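PDB 4XRI: importin-95 from Chaetomium thermophilum, which probably acts as a flexible HEAT-repeat transport receptor of the importin-beta family, binding a small GTPase and carrying protein cargo into the nucleus. Local coordinates for residues V611-Q614 with I615-T618. The protein carries 2 engineered substitutions. Residues are numbered along the deposited sequence; the frame is centred on the assembly and turned at random.
Sequences VLLQ and ILST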
loop_
_atom_site.group_PDB
_atom_site.type_symbol
_atom_site.label_atom_id
_atom_site.label_comp_id
_atom_site.label_asym_id
_atom_site.label_seq_id
_atom_site.Cartn_x
_atom_site.Cartn_y
_atom_site.Cartn_z
ATOM N N VAL A 611 32.014 14.346 3.280
ATOM C CA VAL A 611 31.550 13.270 4.150
ATOM C C VAL A 611 30.543 12.376 3.429
ATOM O O VAL A 611 30.525 11.164 3.634
ATOM C CB VAL A 611 30.925 13.816 5.464
ATOM C CG1 VAL A 611 29.676 14.637 5.192
ATOM C CG2 VAL A 611 30.613 12.676 6.422
ATOM N N LEU A 612 29.729 12.968 2.559
ATOM C CA LEU A 612 28.700 12.211 1.855
ATOM C C LEU A 612 29.311 11.241 0.853
ATOM O O LEU A 612 28.835 10.116 0.702
ATOM C CB LEU A 612 27.720 13.148 1.144
ATOM C CG LEU A 612 26.703 13.870 2.032
ATOM C CD1 LEU A 612 25.687 14.618 1.178
ATOM C CD2 LEU A 612 26.007 12.889 2.971
ATOM N N LEU A 613 30.363 11.676 0.167
ATOM C CA LEU A 613 31.039 10.813 -0.793
ATOM C C LEU A 613 31.843 9.730 -0.081
ATOM O O LEU A 613 31.943 8.602 -0.563
ATOM C CB LEU A 613 31.948 11.629 -1.714
ATOM C CG LEU A 613 31.225 12.514 -2.732
ATOM C CD1 LEU A 613 32.211 13.121 -3.722
ATOM C CD2 LEU A 613 30.149 11.727 -3.458
ATOM N N GLN A 614 32.416 10.082 1.066
ATOM C CA GLN A 614 33.148 9.120 1.884
ATOM C C GLN A 614 32.225 8.021 2.398
ATOM O O GLN A 614 32.629 6.864 2.518
ATOM C CB GLN A 614 33.834 9.823 3.058
ATOM C CG GLN A 614 35.160 10.469 2.699
ATOM C CD GLN A 614 35.780 11.221 3.858
ATOM O OE1 GLN A 614 35.079 11.767 4.708
ATOM N NE2 GLN A 614 37.106 11.245 3.904
ATOM N N ILE A 615 30.986 8.391 2.703
ATOM C CA ILE A 615 29.994 7.426 3.158
ATOM C C ILE A 615 29.594 6.500 2.011
ATOM O O ILE A 615 29.436 5.295 2.205
ATOM C CB ILE A 615 28.751 8.131 3.734
ATOM C CG1 ILE A 615 29.097 8.794 5.069
ATOM C CG2 ILE A 615 27.611 7.149 3.934
ATOM C CD1 ILE A 615 27.966 9.597 5.662
ATOM N N LEU A 616 29.458 7.068 0.815
ATOM C CA LEU A 616 29.130 6.289 -0.378
ATOM C C LEU A 616 30.172 5.213 -0.670
ATOM O O LEU A 616 29.829 4.090 -1.036
ATOM C CB LEU A 616 28.990 7.203 -1.600
ATOM C CG LEU A 616 27.677 7.967 -1.785
ATOM C CD1 LEU A 616 27.670 8.683 -3.130
ATOM C CD2 LEU A 616 26.485 7.029 -1.667
ATOM N N SER A 617 31.444 5.563 -0.505
ATOM C CA SER A 617 32.541 4.659 -0.838
ATOM C C SER A 617 32.587 3.434 0.074
ATOM O O SER A 617 33.256 2.450 -0.236
ATOM C CB SER A 617 33.880 5.397 -0.770
ATOM O OG SER A 617 34.165 5.814 0.554
ATOM N N THR A 618 31.878 3.500 1.196
ATOM C CA THR A 618 31.871 2.401 2.152
ATOM C C THR A 618 30.525 1.697 2.228
ATOM O O THR A 618 30.335 0.798 3.044
ATOM C CB THR A 618 32.244 2.886 3.555
ATOM O OG1 THR A 618 31.321 3.898 3.975
ATOM C CG2 THR A 618 33.627 3.459 3.536
#
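Ser617 OG donates a 2.7 Å hydrogen bond to the carbonyl O of Gln614, three residues back. Its chi1 of 65° sets the hydroxyl between the backbone N and carbonyl carbon of Ser617, turned back along the chain, and it reaches Gln614 O from above the carbonyl plane, with a C=O...OG angle of 119°. Serine suits the place: its short side chain can satisfy a carbonyl near the end of a helix. The backbone N of Ser617 bonds to Leu613 O at 3.1 Å, continuing the i to i+4 pattern of Ile615 N to Val611 O (3.0 Å) and Leu616 N to Leu612 O. Beyond it, Thr618 N bonds to Ile615 O at 3.2 Å, three residues back instead of four.

One turn apart, the beta-branched pair Val611 and Ile615 runs side by side, CG2 of the valine 4.1 Å from CD1 of the isoleucine; their apolar branches suit burial against helix 546-567, where Ile615 packs on Leu560 and Leu564. On another side of the helix Leu613 CD2 meets Leu616 CD1 at 3.9 Å, the two side chains crossing at a slant; apolar leucines suit this place because both also touch Phe654 of helix 648-660. Apolar residues thus join helix 605-616 to its neighbours, while the exposed Ser617 and Thr618 lie around its C-terminal end, as befits a helix in the stacked helical repeats of an importin-beta solenoid.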